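Local coordinates for protein spore germination lipase LipC (PDB 6NKD) that probably hydrolyses ester bonds in lipids, with lysophospholipase activity, as a GDSL-family lipase of the kind involved in spore germination, at residues T2-T13 / L37-K48; S104-L115 / F153-E161. All coordinates share one frame; numbering follows the deposited sequence.

Contact 1: residues T2-T13 / L37-K48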
loop_
_atom_site.group_PDB
_atom_site.type_symbol
_atom_site.label_atom_id
_atom_site.label_comp_id
_atom_site.label_asym_id
_atom_site.label_seq_id
_atom_site.Cartn_x
_atom_site.Cartn_y
_atom_site.Cartn_z
ATOM N N THR A 2 32.163 8.584 2.663
ATOM C CA THR A 2 30.790 8.132 2.463
ATOM C C THR A 2 30.713 7.064 1.376
ATOM O O THR A 2 31.110 7.295 0.234
ATOM C CB THR A 2 29.859 9.301 2.088
ATOM O OG1 THR A 2 29.807 10.239 3.171
ATOM C CG2 THR A 2 28.456 8.793 1.796
ATOM N N LEU A 3 30.199 5.893 1.743
ATOM C CA LEU A 3 30.071 4.780 0.813
ATOM C C LEU A 3 28.707 4.807 0.138
ATOM O O LEU A 3 27.703 5.183 0.751
ATOM C CB LEU A 3 30.269 3.447 1.536
ATOM C CG LEU A 3 31.625 3.227 2.209
ATOM C CD1 LEU A 3 31.637 1.904 2.955
ATOM C CD2 LEU A 3 32.750 3.279 1.186
ATOM N N GLN A 4 28.679 4.406 -1.129
ATOM C CA GLN A 4 27.452 4.337 -1.912
ATOM C C GLN A 4 27.116 2.870 -2.146
ATOM O O GLN A 4 27.918 2.129 -2.724
ATOM C CB GLN A 4 27.606 5.075 -3.242
ATOM C CG GLN A 4 26.345 5.783 -3.721
ATOM C CD GLN A 4 26.141 7.133 -3.055
ATOM O OE1 GLN A 4 26.968 7.576 -2.257
ATOM N NE2 GLN A 4 25.039 7.797 -3.385
ATOM N N TYR A 5 25.938 2.455 -1.690
ATOM C CA TYR A 5 25.488 1.071 -1.800
ATOM C C TYR A 5 24.176 1.055 -2.573
ATOM O O TYR A 5 23.164 1.581 -2.098
ATOM C CB TYR A 5 25.332 0.441 -0.415
ATOM C CG TYR A 5 24.459 -0.795 -0.371
ATOM C CD1 TYR A 5 24.670 -1.857 -1.242
ATOM C CD2 TYR A 5 23.436 -0.908 0.561
ATOM C CE1 TYR A 5 23.875 -2.986 -1.200
ATOM C CE2 TYR A 5 22.636 -2.035 0.613
ATOM C CZ TYR A 5 22.860 -3.071 -0.268
ATOM O OH TYR A 5 22.066 -4.195 -0.218
ATOM N N THR A 6 24.197 0.461 -3.762
ATOM C CA THR A 6 22.998 0.306 -4.571
ATOM C C THR A 6 22.476 -1.120 -4.444
ATOM O O THR A 6 23.240 -2.067 -4.238
ATOM C CB THR A 6 23.267 0.653 -6.041
ATOM O OG1 THR A 6 22.032 0.974 -6.692
ATOM C CG2 THR A 6 23.921 -0.511 -6.775
ATOM N N ALA A 7 21.157 -1.261 -4.543
ATOM C CA ALA A 7 20.509 -2.554 -4.379
ATOM C C ALA A 7 19.465 -2.736 -5.467
ATOM O O ALA A 7 18.614 -1.863 -5.668
ATOM C CB ALA A 7 19.862 -2.684 -2.995
ATOM N N LEU A 8 19.533 -3.867 -6.161
ATOM C CA LEU A 8 18.623 -4.185 -7.248
ATOM C C LEU A 8 18.006 -5.551 -6.998
ATOM O O LEU A 8 18.643 -6.434 -6.419
ATOM C CB LEU A 8 19.350 -4.183 -8.599
ATOM C CG LEU A 8 20.450 -3.134 -8.762
ATOM C CD1 LEU A 8 21.516 -3.626 -9.727
ATOM C CD2 LEU A 8 19.866 -1.812 -9.230
ATOM N N GLY A 9 16.763 -5.721 -7.429
ATOM C CA GLY A 9 16.141 -7.027 -7.330
ATOM C C GLY A 9 14.626 -6.924 -7.306
ATOM O O GLY A 9 14.045 -5.947 -7.777
ATOM N N ASP A 10 14.013 -7.964 -6.742
ATOM C CA ASP A 10 12.565 -8.118 -6.758
ATOM C C ASP A 10 11.956 -7.771 -5.406
ATOM O O ASP A 10 12.321 -6.763 -4.793
ATOM C CB ASP A 10 12.197 -9.546 -7.173
ATOM C CG ASP A 10 12.915 -10.604 -6.347
ATOM O OD1 ASP A 10 12.601 -11.803 -6.514
ATOM O OD2 ASP A 10 13.780 -10.240 -5.522
ATOM N N SER A 11 11.023 -8.601 -4.931
ATOM C CA SER A 11 10.316 -8.290 -3.692
ATOM C C SER A 11 11.226 -8.397 -2.475
ATOM O O SER A 11 10.978 -7.734 -1.461
ATOM C CB SER A 11 9.106 -9.211 -3.532
ATOM O OG SER A 11 9.479 -10.573 -3.639
ATOM N N LEU A 12 12.276 -9.217 -2.551
ATOM C CA LEU A 12 13.193 -9.338 -1.421
ATOM C C LEU A 12 13.931 -8.030 -1.172
ATOM O O LEU A 12 14.067 -7.594 -0.022
ATOM C CB LEU A 12 14.187 -10.475 -1.663
ATOM C CG LEU A 12 13.632 -11.882 -1.910
ATOM C CD1 LEU A 12 14.727 -12.926 -1.731
ATOM C CD2 LEU A 12 12.449 -12.173 -1.002
ATOM N N THR A 13 14.411 -7.386 -2.240
ATOM C CA THR A 13 15.069 -6.091 -2.094
ATOM C C THR A 13 14.083 -5.016 -1.653
ATOM O O THR A 13 14.469 -4.068 -0.959
ATOM C CB THR A 13 15.748 -5.698 -3.408
ATOM O OG1 THR A 13 16.612 -6.756 -3.837
ATOM C CG2 THR A 13 16.574 -4.427 -3.235
ATOM N N LEU A 37 32.678 -1.044 8.898
ATOM C CA LEU A 37 33.653 -0.224 8.192
ATOM C C LEU A 37 33.819 1.161 8.800
ATOM O O LEU A 37 34.689 1.916 8.351
ATOM C CB LEU A 37 33.265 -0.101 6.714
ATOM C CG LEU A 37 33.082 -1.427 5.971
ATOM C CD1 LEU A 37 32.806 -1.191 4.496
ATOM C CD2 LEU A 37 34.300 -2.322 6.158
ATOM N N ASN A 38 33.015 1.510 9.805
ATOM C CA ASN A 38 33.102 2.798 10.493
ATOM C C ASN A 38 32.998 3.957 9.503
ATOM O O ASN A 38 33.849 4.848 9.451
ATOM C CB ASN A 38 34.387 2.892 11.319
ATOM C CG ASN A 38 34.287 3.906 12.443
ATOM O OD1 ASN A 38 33.429 4.789 12.426
ATOM N ND2 ASN A 38 35.167 3.784 13.431
ATOM N N GLU A 39 31.931 3.938 8.706
ATOM C CA GLU A 39 31.715 4.964 7.697
ATOM C C GLU A 39 30.246 4.965 7.299
ATOM O O GLU A 39 29.650 3.902 7.107
ATOM C CB GLU A 39 32.606 4.730 6.470
ATOM C CG GLU A 39 32.511 5.813 5.410
ATOM C CD GLU A 39 33.585 5.678 4.346
ATOM O OE1 GLU A 39 34.476 4.818 4.508
ATOM O OE2 GLU A 39 33.537 6.431 3.353
ATOM N N GLU A 40 29.671 6.161 7.187
ATOM C CA GLU A 40 28.281 6.290 6.773
ATOM C C GLU A 40 28.098 5.752 5.358
ATOM O O GLU A 40 29.020 5.769 4.538
ATOM C CB GLU A 40 27.837 7.754 6.842
ATOM C CG GLU A 40 28.003 8.409 8.208
ATOM C CD GLU A 40 26.716 8.431 9.014
ATOM O OE1 GLU A 40 26.077 7.367 9.158
ATOM O OE2 GLU A 40 26.339 9.519 9.497
ATOM N N VAL A 41 26.891 5.269 5.073
ATOM C CA VAL A 41 26.577 4.641 3.795
ATOM C C VAL A 41 25.325 5.287 3.221
ATOM O O VAL A 41 24.319 5.437 3.924
ATOM C CB VAL A 41 26.382 3.118 3.941
ATOM C CG1 VAL A 41 25.765 2.531 2.677
ATOM C CG2 VAL A 41 27.709 2.441 4.250
ATOM N N SER A 42 25.390 5.675 1.950
ATOM C CA SER A 42 24.224 6.145 1.217
ATOM C C SER A 42 23.614 4.979 0.450
ATOM O O SER A 42 24.334 4.201 -0.185
ATOM C CB SER A 42 24.601 7.273 0.257
ATOM O OG SER A 42 23.469 7.718 -0.471
ATOM N N LEU A 43 22.291 4.859 0.512
ATOM C CA LEU A 43 21.576 3.721 -0.048
ATOM C C LEU A 43 20.639 4.181 -1.155
ATOM O O LEU A 43 19.890 5.148 -0.982
ATOM C CB LEU A 43 20.785 2.986 1.038
ATOM C CG LEU A 43 19.795 1.915 0.571
ATOM C CD1 LEU A 43 20.504 0.820 -0.211
ATOM C CD2 LEU A 43 19.033 1.333 1.754
ATOM N N ILE A 44 20.686 3.483 -2.287
ATOM C CA ILE A 44 19.738 3.659 -3.382
ATOM C C ILE A 44 19.179 2.287 -3.732
ATOM O O ILE A 44 19.931 1.312 -3.834
ATOM C CB ILE A 44 20.391 4.315 -4.617
ATOM C CG1 ILE A 44 21.068 5.639 -4.243
ATOM C CG2 ILE A 44 19.357 4.551 -5.697
ATOM C CD1 ILE A 44 22.560 5.523 -3.990
ATOM N N VAL A 45 17.860 2.207 -3.908
ATOM C CA VAL A 45 17.173 0.935 -4.120
ATOM C C VAL A 45 16.338 1.029 -5.388
ATOM O O VAL A 45 15.468 1.902 -5.501
ATOM C CB VAL A 45 16.285 0.554 -2.922
ATOM C CG1 VAL A 45 15.418 -0.651 -3.265
ATOM C CG2 VAL A 45 17.139 0.268 -1.696
ATOM N N PHE A 46 16.593 0.129 -6.334
ATOM C CA PHE A 46 15.766 -0.037 -7.527
ATOM C C PHE A 46 15.176 -1.440 -7.461
ATOM O O PHE A 46 15.855 -2.418 -7.789
ATOM C CB PHE A 46 16.574 0.160 -8.807
ATOM C CG PHE A 46 17.255 1.493 -8.905
ATOM C CD1 PHE A 46 16.533 2.636 -9.209
ATOM C CD2 PHE A 46 18.624 1.601 -8.718
ATOM C CE1 PHE A 46 17.159 3.861 -9.308
ATOM C CE2 PHE A 46 19.257 2.823 -8.819
ATOM C CZ PHE A 46 18.523 3.955 -9.115
ATOM N N ALA A 47 13.920 -1.549 -7.033
ATOM C CA ALA A 47 13.305 -2.859 -6.878
ATOM C C ALA A 47 11.792 -2.732 -6.979
ATOM O O ALA A 47 11.217 -1.692 -6.651
ATOM C CB ALA A 47 13.699 -3.504 -5.545
ATOM N N LYS A 48 11.161 -3.812 -7.432
ATOM C CA LYS A 48 9.715 -3.874 -7.586
ATOM C C LYS A 48 9.303 -5.338 -7.593
ATOM O O LYS A 48 10.032 -6.196 -8.095
ATOM C CB LYS A 48 9.256 -3.179 -8.876
ATOM C CG LYS A 48 7.744 -3.106 -9.064
ATOM C CD LYS A 48 7.161 -1.845 -8.443
ATOM C CE LYS A 48 5.645 -1.818 -8.561
ATOM N NZ LYS A 48 5.183 -2.079 -9.954
#

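Contact 2: residues S104-L115 / F153-E161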
loop_
_atom_site.group_PDB
_atom_site.type_symbol
_atom_site.label_atom_id
_atom_site.label_comp_id
_atom_site.label_asym_id
_atom_site.label_seq_id
_atom_site.Cartn_x
_atom_site.Cartn_y
_atom_site.Cartn_z
ATOM N N SER A 104 15.265 -21.655 -15.038
ATOM C CA SER A 104 16.484 -21.483 -14.255
ATOM C C SER A 104 17.684 -21.195 -15.148
ATOM O O SER A 104 18.601 -20.471 -14.742
ATOM C CB SER A 104 16.736 -22.728 -13.402
ATOM O OG SER A 104 18.083 -22.801 -12.975
ATOM N N SER A 105 17.696 -21.748 -16.363
ATOM C CA SER A 105 18.779 -21.457 -17.295
ATOM C C SER A 105 18.741 -20.007 -17.764
ATOM O O SER A 105 19.790 -19.432 -18.076
ATOM C CB SER A 105 18.710 -22.404 -18.493
ATOM O OG SER A 105 19.746 -22.133 -19.422
ATOM N N HIS A 106 17.552 -19.404 -17.822
ATOM C CA HIS A 106 17.454 -18.008 -18.236
ATOM C C HIS A 106 17.947 -17.071 -17.142
ATOM O O HIS A 106 18.567 -16.041 -17.432
ATOM C CB HIS A 106 16.014 -17.672 -18.621
ATOM C CG HIS A 106 15.561 -18.322 -19.890
ATOM N ND1 HIS A 106 14.270 -18.220 -20.360
ATOM C CD2 HIS A 106 16.229 -19.083 -20.791
ATOM C CE1 HIS A 106 14.161 -18.890 -21.493
ATOM N NE2 HIS A 106 15.336 -19.423 -21.777
ATOM N N CYS A 107 17.681 -17.410 -15.878
ATOM C CA CYS A 107 18.147 -16.578 -14.773
ATOM C C CYS A 107 19.668 -16.592 -14.682
ATOM O O CYS A 107 20.303 -15.540 -14.543
ATOM C CB CYS A 107 17.529 -17.055 -13.459
ATOM S SG CYS A 107 15.740 -16.858 -13.324
ATOM N N GLN A 108 20.271 -17.783 -14.753
ATOM C CA GLN A 108 21.726 -17.880 -14.698
ATOM C C GLN A 108 22.376 -17.134 -15.858
ATOM O O GLN A 108 23.486 -16.608 -15.715
ATOM C CB GLN A 108 22.149 -19.349 -14.695
ATOM C CG GLN A 108 23.372 -19.656 -13.842
ATOM C CD GLN A 108 24.664 -19.636 -14.634
ATOM O OE1 GLN A 108 25.309 -20.669 -14.813
ATOM N NE2 GLN A 108 25.054 -18.459 -15.108
ATOM N N LYS A 109 21.697 -17.070 -17.005
ATOM C CA LYS A 109 22.207 -16.294 -18.130
ATOM C C LYS A 109 22.092 -14.797 -17.867
ATOM O O LYS A 109 23.012 -14.033 -18.184
ATOM C CB LYS A 109 21.455 -16.682 -19.404
ATOM C CG LYS A 109 21.552 -15.676 -20.536
ATOM C CD LYS A 109 20.541 -16.001 -21.626
ATOM C CE LYS A 109 19.132 -16.103 -21.050
ATOM N NZ LYS A 109 18.128 -16.546 -22.059
ATOM N N ASN A 110 20.971 -14.358 -17.287
ATOM C CA ASN A 110 20.793 -12.938 -17.003
ATOM C C ASN A 110 21.720 -12.474 -15.886
ATOM O O ASN A 110 22.240 -11.353 -15.931
ATOM C CB ASN A 110 19.335 -12.650 -16.642
ATOM C CG ASN A 110 18.384 -12.947 -17.783
ATOM O OD1 ASN A 110 18.763 -12.895 -18.953
ATOM N ND2 ASN A 110 17.136 -13.257 -17.447
ATOM N N TYR A 111 21.927 -13.315 -14.869
ATOM C CA TYR A 111 22.881 -12.985 -13.815
ATOM C C TYR A 111 24.275 -12.774 -14.391
ATOM O O TYR A 111 24.957 -11.797 -14.059
ATOM C CB TYR A 111 22.899 -14.086 -12.754
ATOM C CG TYR A 111 21.881 -13.908 -11.649
ATOM C CD1 TYR A 111 22.077 -12.968 -10.645
ATOM C CD2 TYR A 111 20.735 -14.689 -11.600
ATOM C CE1 TYR A 111 21.154 -12.804 -9.631
ATOM C CE2 TYR A 111 19.806 -14.532 -10.589
ATOM C CZ TYR A 111 20.019 -13.590 -9.607
ATOM O OH TYR A 111 19.098 -13.431 -8.597
ATOM N N SER A 112 24.715 -13.684 -15.264
ATOM C CA SER A 112 25.993 -13.498 -15.942
ATOM C C SER A 112 25.967 -12.274 -16.846
ATOM O O SER A 112 27.005 -11.633 -17.054
ATOM C CB SER A 112 26.345 -14.748 -16.750
ATOM O OG SER A 112 27.502 -14.539 -17.542
ATOM N N GLY A 113 24.797 -11.930 -17.384
ATOM C CA GLY A 113 24.708 -10.769 -18.255
ATOM C C GLY A 113 24.839 -9.463 -17.497
ATOM O O GLY A 113 25.576 -8.563 -17.907
HETATM N N MSE A 114 24.127 -9.340 -16.380
HETATM C CA MSE A 114 24.182 -8.119 -15.586
HETATM C C MSE A 114 25.535 -7.983 -14.897
HETATM O O MSE A 114 26.001 -6.873 -14.650
HETATM C CB MSE A 114 23.041 -8.083 -14.562
HETATM C CG MSE A 114 23.035 -9.231 -13.569
HETATM SE SE MSE A 114 21.377 -9.310 -12.542
HETATM C CE MSE A 114 20.122 -9.564 -14.010
ATOM N N LEU A 115 26.171 -9.119 -14.596
ATOM C CA LEU A 115 27.533 -9.075 -14.073
ATOM C C LEU A 115 28.492 -8.506 -15.108
ATOM O O LEU A 115 29.331 -7.655 -14.789
ATOM C CB LEU A 115 27.983 -10.471 -13.639
ATOM C CG LEU A 115 28.087 -10.733 -12.135
ATOM C CD1 LEU A 115 26.709 -10.811 -11.496
ATOM C CD2 LEU A 115 28.884 -12.000 -11.859
ATOM N N PHE A 153 19.760 -24.907 -9.225
ATOM C CA PHE A 153 20.003 -23.525 -9.617
ATOM C C PHE A 153 21.103 -22.892 -8.776
ATOM O O PHE A 153 21.828 -22.019 -9.264
ATOM C CB PHE A 153 18.709 -22.714 -9.505
ATOM C CG PHE A 153 18.900 -21.234 -9.683
ATOM C CD1 PHE A 153 18.986 -20.679 -10.948
ATOM C CD2 PHE A 153 18.990 -20.398 -8.582
ATOM C CE1 PHE A 153 19.161 -19.317 -11.113
ATOM C CE2 PHE A 153 19.167 -19.035 -8.740
ATOM C CZ PHE A 153 19.252 -18.495 -10.006
ATOM N N ASN A 154 21.251 -23.324 -7.522
ATOM C CA ASN A 154 22.226 -22.705 -6.632
ATOM C C ASN A 154 23.643 -23.185 -6.920
ATOM O O ASN A 154 24.591 -22.395 -6.845
ATOM C CB ASN A 154 21.851 -22.974 -5.174
ATOM C CG ASN A 154 20.689 -22.117 -4.705
ATOM O OD1 ASN A 154 20.125 -21.336 -5.475
ATOM N ND2 ASN A 154 20.323 -22.260 -3.437
ATOM N N ARG A 155 23.817 -24.469 -7.246
ATOM C CA ARG A 155 25.153 -24.948 -7.585
ATOM C C ARG A 155 25.614 -24.399 -8.929
ATOM O O ARG A 155 26.809 -24.142 -9.115
ATOM C CB ARG A 155 25.194 -26.479 -7.579
ATOM C CG ARG A 155 24.293 -27.155 -8.602
ATOM C CD ARG A 155 24.439 -28.671 -8.554
ATOM N NE ARG A 155 23.554 -29.337 -9.508
ATOM C CZ ARG A 155 23.912 -29.698 -10.736
ATOM N NH1 ARG A 155 25.145 -29.465 -11.169
ATOM N NH2 ARG A 155 23.039 -30.298 -11.534
ATOM N N HIS A 156 24.686 -24.202 -9.869
ATOM C CA HIS A 156 25.023 -23.532 -11.118
ATOM C C HIS A 156 25.238 -22.039 -10.921
ATOM O O HIS A 156 25.940 -21.413 -11.722
ATOM C CB HIS A 156 23.924 -23.770 -12.157
ATOM C CG HIS A 156 23.843 -25.185 -12.643
ATOM N ND1 HIS A 156 22.670 -25.750 -13.094
ATOM C CD2 HIS A 156 24.791 -26.147 -12.758
ATOM C CE1 HIS A 156 22.896 -27.000 -13.461
ATOM N NE2 HIS A 156 24.176 -27.264 -13.268
ATOM N N LEU A 157 24.653 -21.458 -9.872
ATOM C CA LEU A 157 24.852 -20.040 -9.596
ATOM C C LEU A 157 26.199 -19.776 -8.939
ATOM O O LEU A 157 26.768 -18.694 -9.117
ATOM C CB LEU A 157 23.719 -19.513 -8.711
ATOM C CG LEU A 157 23.646 -18.001 -8.499
ATOM C CD1 LEU A 157 23.303 -17.288 -9.799
ATOM C CD2 LEU A 157 22.640 -17.651 -7.412
ATOM N N LYS A 158 26.724 -20.747 -8.188
ATOM C CA LYS A 158 28.022 -20.589 -7.548
ATOM C C LYS A 158 29.164 -20.525 -8.554
ATOM O O LYS A 158 30.276 -20.135 -8.181
ATOM C CB LYS A 158 28.260 -21.730 -6.555
ATOM C CG LYS A 158 29.299 -21.424 -5.483
ATOM C CD LYS A 158 29.601 -22.646 -4.629
ATOM C CE LYS A 158 30.695 -22.353 -3.612
ATOM N NZ LYS A 158 31.122 -23.580 -2.881
ATOM N N GLN A 159 28.916 -20.895 -9.815
ATOM C CA GLN A 159 29.946 -20.774 -10.842
ATOM C C GLN A 159 30.354 -19.324 -11.056
ATOM O O GLN A 159 31.481 -19.051 -11.484
ATOM C CB GLN A 159 29.446 -21.378 -12.156
ATOM C CG GLN A 159 28.986 -22.825 -12.056
ATOM C CD GLN A 159 30.131 -23.813 -12.156
ATOM O OE1 GLN A 159 30.371 -24.597 -11.237
ATOM N NE2 GLN A 159 30.839 -23.790 -13.280
ATOM N N LEU A 160 29.457 -18.382 -10.761
ATOM C CA LEU A 160 29.704 -16.966 -10.998
ATOM C C LEU A 160 30.560 -16.316 -9.919
ATOM O O LEU A 160 30.931 -15.147 -10.072
ATOM C CB LEU A 160 28.375 -16.208 -11.111
ATOM C CG LEU A 160 27.474 -16.425 -12.332
ATOM C CD1 LEU A 160 26.747 -17.762 -12.275
ATOM C CD2 LEU A 160 26.477 -15.284 -12.465
ATOM N N GLU A 161 30.886 -17.031 -8.845
ATOM C CA GLU A 161 31.618 -16.425 -7.741
ATOM C C GLU A 161 33.079 -16.209 -8.112
ATOM O O GLU A 161 33.731 -17.098 -8.668
ATOM C CB GLU A 161 31.518 -17.295 -6.489
ATOM C CG GLU A 161 32.327 -16.759 -5.311
ATOM C CD GLU A 161 32.066 -17.509 -4.019
ATOM O OE1 GLU A 161 32.829 -18.448 -3.705
ATOM O OE2 GLU A 161 31.094 -17.158 -3.318
#

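Contact 1: residues T2-T13 / L37-K48
Glu39 turns CG opposite its backbone N (chi1 -176°) and stays extended beyond it, which carries the carboxylate across to Thr2. There OE2 accepts from Thr2 N at 2.6 Å on its anti lone pair, while the carboxylate carbon CD lies 3.8 Å from Leu3 CG, the two side chains crossing nearly at right angles. Cut back to an alanine here, the residue is likely to leave Thr2 N without this acceptor and one flank of Leu3 uncovered. Tyr5 and Leu43, register partners on one face, both hold CG opposite N (161° and 170°); their side chains lie side by side, pointing the same way, with Leu43 CD1 meeting Tyr5 CD2 at 3.5 Å obliquely to the ring. With Leu3, Ala7, Val41 and Val45 they form the sheet face toward helix 25-37; Tyr5 OH is hydrogen-bonded to Thr76 OG1. On the other face, which packs on helix 63-71, Leu8 runs alongside Phe46 and sets CD2 at the ring edge, 3.7 Å from Phe46 CD2. Between the faces a parallel ladder pairs Leu3 with Val41 through to Gly9 with Ala47. Tyr5 N gives to Ser42 O at 2.8 Å and Ile44 N to Tyr5 O at 3.1 Å; the last rung, Gly9 N to Phe46 O, is weak. Beyond it Thr13 CB rests 3.7 Å from Ala47 CB. Joined through helix 25-37, the strands make the beta-alpha-beta crossover of an SGNH-hydrolase fold, and the Gly-Asp-Ser-Leu signature at residues 9-12 delivers Ser11, by similarity the nucleophile, to His189.

Contact 2: residues S104-L115 / F153-E161
Phe153 enters helix 104-115 as a knob into a hole formed by Ser104, Cys107, Gln108 and Tyr111. The aromatic contacts start from this residue, whose CG stands opposite its backbone N (chi1 171°), sending the ring edge first toward the helix. Ser104 OG and Ser104 O lie at that edge near the ring plane, whereas Cys107 CB comes in obliquely, 3.6 Å from Phe153 CE1. The far end of the ring meets Tyr111, with Phe153 CZ 4.0 Å from Tyr111 CE2 and the two side chains crossing at about a right angle. Tyr111 in turn receives Leu157 over one ring face: Leu157 CD1 sits 4.1 Å from Tyr111 CD2, displaced toward the rim. Aliphatic contacts continue toward the C-terminal end of the pair. Leu160 divides its two methyls: CD2 lies 3.8 Å from Tyr111 CB and 4.1 Å from Leu115 CD2, while CD1 packs against the Gln108 side chain, which slides past it in the opposite direction. Polar and covalent ties lead outward: Cys107 is joined to Cys80 by a disulfide, and Tyr111 OH makes a weak hydrogen bond to Gly79 O. Glu161 OE2 accepts from Val168 N, tying the end of 153-161 to strand 166-169. The axes of the segments 104-115 and 153-157 approach to 10.4 Å at 25°, roughly parallel; Phe153 and Leu157 on the helix, and Leu160 on the 3-10 turn that follows it, face helix 98-122. The contact is carried mainly by rings and methyls, which suggests that fit of shape matters more here than directed bonding.

Contact 1 belongs to the sheet and contact 2 to the helices covering it, on opposite sides of the chain's centre; their own centres lie 21 Å apart, and they share no element. Contact 1 is the more directional, a backbone ladder at the edge of the sheet within this chain that is partly buried and touched by other subunits. Contact 2 is buried within one chain and held mainly by apolar side chains, with some polar groups, such as Ser104, buried among them. Strand 74-77 lies between them in the fold: it flanks strand 3-9, and its Ile77 meets Tyr111 of contact 2. The probable nucleophile lies in contact 1, whereas contact 2 carries half of a disulfide.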